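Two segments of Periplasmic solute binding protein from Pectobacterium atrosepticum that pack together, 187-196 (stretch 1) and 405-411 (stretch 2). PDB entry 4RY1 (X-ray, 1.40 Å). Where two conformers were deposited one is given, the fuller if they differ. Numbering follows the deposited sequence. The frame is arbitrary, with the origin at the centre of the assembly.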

ATOM      1  N   MET A 187     -10.466  -9.572   8.850  1.00 17.70           N
ATOM      2  CA  MET A 187     -11.052 -10.329   7.749  1.00 19.76           C
ATOM      3  C   MET A 187     -10.530 -11.771   7.605  1.00 19.76           C
ATOM      4  O   MET A 187     -11.251 -12.638   7.117  1.00 21.10           O
ATOM      5  N   ILE A 188      -9.275 -12.014   8.016  1.00 19.56           N
ATOM      6  CA  ILE A 188      -8.600 -13.321   7.793  1.00 19.48           C
ATOM      7  C   ILE A 188      -8.360 -14.046   9.127  1.00 20.54           C
ATOM      8  O   ILE A 188      -7.910 -13.433  10.093  1.00 22.66           O
ATOM      9  N   ASP A 189      -8.661 -15.341   9.143  1.00 19.24           N
ATOM     10  CA  ASP A 189      -8.256 -16.263  10.221  1.00 21.78           C
ATOM     11  C   ASP A 189      -7.166 -17.168   9.668  1.00 21.14           C
ATOM     12  O   ASP A 189      -7.467 -18.163   9.019  1.00 22.52           O
ATOM     13  N   GLU A 190      -5.901 -16.818   9.909  1.00 20.13           N
ATOM     14  CA  GLU A 190      -4.800 -17.595   9.334  1.00 20.33           C
ATOM     15  C   GLU A 190      -4.717 -19.031   9.873  1.00 22.00           C
ATOM     16  O   GLU A 190      -4.420 -19.963   9.125  1.00 26.25           O
ATOM     17  N   LYS A 191      -5.013 -19.199  11.153  1.00 22.87           N
ATOM     18  CA  LYS A 191      -5.048 -20.537  11.782  1.00 29.56           C
ATOM     19  C   LYS A 191      -6.047 -21.484  11.090  1.00 27.82           C
ATOM     20  O   LYS A 191      -5.755 -22.660  10.815  1.00 30.31           O
ATOM     21  N   LYS A 192      -7.235 -20.950  10.816  1.00 26.23           N
ATOM     22  CA  LYS A 192      -8.303 -21.722  10.152  1.00 28.31           C
ATOM     23  C   LYS A 192      -8.178 -21.758   8.626  1.00 32.48           C
ATOM     24  O   LYS A 192      -8.935 -22.462   7.954  1.00 46.30           O
ATOM     25  N   GLN A 193      -7.229 -20.980   8.092  1.00 23.58           N
ATOM     26  CA  GLN A 193      -6.992 -20.831   6.642  1.00 25.90           C
ATOM     27  C   GLN A 193      -8.265 -20.412   5.941  1.00 22.67           C
ATOM     28  O   GLN A 193      -8.634 -20.956   4.901  1.00 26.55           O
ATOM     29  N   SER A 194      -8.903 -19.396   6.518  0.50 20.57           N
ATOM     30  CA  SER A 194     -10.259 -19.014   6.146  0.50 21.04           C
ATOM     31  C   SER A 194     -10.558 -17.552   6.394  0.50 21.99           C
ATOM     32  O   SER A 194      -9.829 -16.846   7.102  0.50 22.79           O
ATOM     33  N   ILE A 195     -11.647 -17.114   5.778  1.00 22.53           N
ATOM     34  CA  ILE A 195     -12.242 -15.832   6.099  1.00 22.00           C
ATOM     35  C   ILE A 195     -12.753 -15.902   7.559  1.00 23.75           C
ATOM     36  O   ILE A 195     -13.388 -16.877   7.970  1.00 26.79           O
ATOM     37  N   ALA A 196     -12.426 -14.880   8.339  1.00 21.64           N
ATOM     38  CA  ALA A 196     -12.822 -14.785   9.751  1.00 21.11           C
ATOM     39  C   ALA A 196     -14.256 -14.266   9.941  1.00 21.88           C
ATOM     40  O   ALA A 196     -14.912 -14.538  10.958  1.00 27.43           O
ATOM     41  N   ILE A 405      -9.470 -20.288  -2.023  1.00 22.90           N
ATOM     42  CA  ILE A 405      -8.196 -19.611  -2.322  1.00 20.13           C
ATOM     43  C   ILE A 405      -7.255 -19.664  -1.119  1.00 20.63           C
ATOM     44  O   ILE A 405      -6.084 -19.997  -1.242  1.00 19.37           O
ATOM     45  N   LEU A 406      -7.798 -19.338   0.050  1.00 18.20           N
ATOM     46  CA  LEU A 406      -7.007 -19.294   1.287  1.00 20.60           C
ATOM     47  C   LEU A 406      -6.470 -20.649   1.726  1.00 20.25           C
ATOM     48  O   LEU A 406      -5.389 -20.736   2.287  1.00 21.64           O
ATOM     49  N   LYS A 407      -7.212 -21.711   1.459  1.00 25.73           N
ATOM     50  CA  LYS A 407      -6.705 -23.045   1.794  1.00 24.01           C
ATOM     51  C   LYS A 407      -5.482 -23.420   0.957  1.00 25.76           C
ATOM     52  O   LYS A 407      -4.621 -24.177   1.386  1.00 29.43           O
ATOM     53  N   ARG A 408      -5.417 -22.858  -0.240  1.00 23.14           N
ATOM     54  CA  ARG A 408      -4.246 -22.984  -1.103  1.00 25.05           C
ATOM     55  C   ARG A 408      -3.102 -22.072  -0.668  1.00 24.94           C
ATOM     56  O   ARG A 408      -1.943 -22.485  -0.618  1.00 29.03           O
ATOM     57  N   ALA A 409      -3.449 -20.825  -0.367  1.00 22.53           N
ATOM     58  CA  ALA A 409      -2.460 -19.769  -0.111  1.00 21.82           C
ATOM     59  C   ALA A 409      -1.826 -19.838   1.277  1.00 22.26           C
ATOM     60  O   ALA A 409      -0.645 -19.545   1.455  1.00 22.53           O
ATOM     61  N   ILE A 410      -2.634 -20.185   2.265  1.00 21.86           N
ATOM     62  CA  ILE A 410      -2.178 -20.215   3.659  1.00 21.23           C
ATOM     63  C   ILE A 410      -1.829 -21.614   4.121  1.00 33.04           C
ATOM     64  O   ILE A 410      -2.644 -22.537   4.003  1.00 36.38           O
ATOM     65  N   ARG A 411      -0.647 -21.767   4.705  1.00 37.40           N
ATOM     66  CA  ARG A 411      -0.236 -23.088   5.187  1.00 33.59           C
ATOM     67  C   ARG A 411       0.565 -23.063   6.469  1.00 59.17           C
ATOM     68  O   ARG A 411       0.415 -23.961   7.298  1.00 79.26           O
ATOM     69  OXT ARG A 411       1.369 -22.162   6.703  1.00 80.88           O
TER

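Stretch 1 folds back on itself as a hairpin, its two short strands joined by Ser 194 N to Asp 189 O (3.1 Å) and Asp 189 N to Ser 194 O (2.8 Å), and it packs against the last helical turn and the C-terminal tail of stretch 2. The two segments bury 443 Å² between them, counting both sides, and the backbones come closest at Gln 193 and Lys 407. Ile 410 (m, t) and Leu 406 (m, t) both point their CA-to-CB bonds toward stretch 1.

The contact begins with Ile 188. Its CA-to-CB bond points toward the helix, and its m, m rotamer sets both branches against aliphatic partners: CD1 of Ile 188 lies 4.1 Å from CD1 of Leu 406, and CG2 of Ile 188 lies 4.1 Å from CD1 of Ile 410. Asp 189 points sideways and serves the turn instead. Its OD1 accepts a hydrogen bond from Lys 192 N (3.1 Å), while its OD2 forms a salt bridge with Lys 192 NZ at 3.4 Å.

The closest approach of Glu 190 is through its backbone, O lying 3.5 Å from CG2 of Ile 410; its carboxylate is hydrogen-bonded elsewhere in the structure. Lys 191 and Lys 192 direct their CB atoms away. Even so, the carbonyl O of Lys 192 approaches CE of Lys 407 to 3.7 Å and also accepts a hydrogen bond from Ser 194 OG (2.9 Å).

Gln 193 dominates the contact, with 125 Å² covered by stretch 2. Gln 193, in the turn, has positive phi and psi (55/48); its CA-to-CB bond points toward stretch 2, and the m, t side chain carries NE2 to 3.7 Å from Arg 411 CA. Here lies the one hydrogen bond across the stretches, from Lys 407 NZ to Gln 193 OE1 at 2.9 Å. The CA-to-CB bond of Lys 407 points sideways, but its side chain, m at chi1 and chi2 and then t, t, brings the amine back to the amide. The stem of Gln 193 packs on Ile 410, CG to CG2 at 3.8 Å, and its CD lies 3.2 Å from Ile 410 O. Gln 193 NE2, 3.4 Å from Ile 410 O, makes no hydrogen bond to it, the angle being poor.

Beyond the turn, Ser 194 points away, leaving its backbone C 3.6 Å from CD1 of Leu 406. Ile 195 (m, m) starts sideways, yet its CD1 reaches 4.0 Å from the same Leu 406 CD1. That methyl of Leu 406 thus meets both strands of the hairpin.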

ATOM      1  CB  MET A 187     -10.780  -9.515   6.459  1.00 25.29           C
ATOM      2  CG  MET A 187     -11.361 -10.016   5.151  1.00 27.41           C
ATOM      3  SD  MET A 187     -10.842  -8.938   3.768  1.00 20.80           S
ATOM      4  CE  MET A 187     -11.806  -7.505   4.222  1.00 51.11           C
ATOM      5  CB  ILE A 188      -7.222 -13.162   7.095  1.00 18.41           C
ATOM      6  CG1 ILE A 188      -7.316 -12.260   5.856  1.00 20.60           C
ATOM      7  CG2 ILE A 188      -6.592 -14.521   6.785  1.00 19.70           C
ATOM      8  CD1 ILE A 188      -8.150 -12.846   4.741  1.00 20.11           C
ATOM      9  CB  ASP A 189      -9.441 -17.114  10.737  1.00 22.12           C
ATOM     10  CG  ASP A 189      -9.091 -17.898  11.989  1.00 26.79           C
ATOM     11  OD1 ASP A 189      -7.910 -18.274  12.151  1.00 27.74           O
ATOM     12  OD2 ASP A 189      -9.990 -18.161  12.809  1.00 31.27           O
ATOM     13  CB  GLU A 190      -3.470 -16.881   9.498  1.00 20.57           C
ATOM     14  CG  GLU A 190      -3.441 -15.572   8.719  1.00 20.04           C
ATOM     15  CD  GLU A 190      -2.097 -14.874   8.757  1.00 21.57           C
ATOM     16  OE1 GLU A 190      -1.079 -15.550   9.034  1.00 22.21           O
ATOM     17  OE2 GLU A 190      -2.066 -13.646   8.492  1.00 19.36           O
ATOM     18  CB  LYS A 191      -5.421 -20.417  13.265  1.00 34.41           C
ATOM     19  CG  LYS A 191      -4.384 -19.705  14.119  1.00 37.29           C
ATOM     20  CD  LYS A 191      -5.036 -18.982  15.296  1.00 98.93           C
ATOM     21  CE  LYS A 191      -4.056 -18.666  16.422  1.00 93.96           C
ATOM     22  NZ  LYS A 191      -4.108 -19.640  17.548  1.00 62.62           N
ATOM     23  CB  LYS A 192      -9.682 -21.179  10.525  1.00 48.49           C
ATOM     24  CG  LYS A 192     -10.047 -21.270  11.999  1.00 98.21           C
ATOM     25  CD  LYS A 192     -11.559 -21.119  12.152  1.00127.45           C
ATOM     26  CE  LYS A 192     -12.042 -20.656  13.524  1.00 79.26           C
ATOM     27  NZ  LYS A 192     -11.097 -20.828  14.659  1.00103.27           N
ATOM     28  CB  GLN A 193      -6.436 -22.119   6.056  1.00 28.66           C
ATOM     29  CG  GLN A 193      -5.173 -22.491   6.794  1.00 28.33           C
ATOM     30  CD  GLN A 193      -4.485 -23.752   6.347  1.00 48.18           C
ATOM     31  OE1 GLN A 193      -4.961 -24.496   5.485  1.00 69.15           O
ATOM     32  NE2 GLN A 193      -3.333 -24.009   6.955  1.00 65.22           N
ATOM     33  CB  SER A 194     -11.292 -19.861   6.921  0.50 22.80           C
ATOM     34  OG  SER A 194     -11.174 -21.244   6.626  0.50 27.68           O
ATOM     35  CB  ILE A 195     -13.381 -15.484   5.106  1.00 22.35           C
ATOM     36  CG1 ILE A 195     -12.838 -15.228   3.692  1.00 19.74           C
ATOM     37  CG2 ILE A 195     -14.196 -14.290   5.590  1.00 23.04           C
ATOM     38  CD1 ILE A 195     -11.990 -13.976   3.547  1.00 22.27           C
ATOM     39  CB  ALA A 196     -11.854 -13.902  10.516  1.00 21.80           C
ATOM     40  CB  ILE A 405      -8.415 -18.144  -2.742  1.00 18.73           C
ATOM     41  CG1 ILE A 405      -9.062 -18.085  -4.123  1.00 20.24           C
ATOM     42  CG2 ILE A 405      -7.091 -17.370  -2.750  1.00 18.06           C
ATOM     43  CD1 ILE A 405      -9.773 -16.788  -4.427  1.00 21.63           C
ATOM     44  CB  LEU A 406      -7.787 -18.602   2.408  1.00 19.37           C
ATOM     45  CG  LEU A 406      -8.089 -17.111   2.169  1.00 20.96           C
ATOM     46  CD1 LEU A 406      -8.925 -16.578   3.314  1.00 23.94           C
ATOM     47  CD2 LEU A 406      -6.850 -16.223   2.024  1.00 21.41           C
ATOM     48  CB  LYS A 407      -7.818 -24.072   1.656  1.00 30.30           C
ATOM     49  CG  LYS A 407      -8.608 -24.167   2.947  1.00 52.86           C
ATOM     50  CD  LYS A 407      -7.933 -25.165   3.875  1.00 72.19           C
ATOM     51  CE  LYS A 407      -8.308 -25.007   5.338  1.00 81.33           C
ATOM     52  NZ  LYS A 407      -7.411 -25.836   6.198  1.00 54.18           N
ATOM     53  CB  ARG A 408      -4.621 -22.704  -2.563  1.00 30.89           C
ATOM     54  CG  ARG A 408      -4.844 -23.963  -3.381  1.00 33.31           C
ATOM     55  CD  ARG A 408      -5.009 -23.671  -4.861  1.00 43.35           C
ATOM     56  NE  ARG A 408      -6.148 -22.801  -5.158  1.00 84.13           N
ATOM     57  CZ  ARG A 408      -6.058 -21.530  -5.549  1.00 52.95           C
ATOM     58  NH1 ARG A 408      -4.870 -20.944  -5.674  1.00 45.11           N
ATOM     59  NH2 ARG A 408      -7.163 -20.832  -5.792  1.00 68.27           N
ATOM     60  CB  ALA A 409      -3.108 -18.404  -0.301  1.00 22.59           C
ATOM     61  CB  ILE A 410      -3.267 -19.744   4.625  1.00 20.28           C
ATOM     62  CG1 ILE A 410      -3.820 -18.398   4.174  1.00 19.59           C
ATOM     63  CG2 ILE A 410      -2.724 -19.738   6.057  1.00 23.63           C
ATOM     64  CD1 ILE A 410      -4.852 -17.793   5.095  1.00 19.74           C
ATOM     65  CB  ARG A 411       0.546 -23.773   4.101  1.00 42.34           C
ATOM     66  CG  ARG A 411      -0.269 -23.817   2.829  1.00 40.79           C
ATOM     67  CD  ARG A 411       0.564 -23.509   1.629  1.00 36.00           C
ATOM     68  NE  ARG A 411       0.391 -24.578   0.665  1.00 54.89           N
ATOM     69  CZ  ARG A 411       1.329 -24.951  -0.192  1.00 52.79           C
ATOM     70  NH1 ARG A 411       2.499 -24.325  -0.213  1.00 56.77           N
ATOM     71  NH2 ARG A 411       1.096 -25.951  -1.032  1.00 69.96           N
TER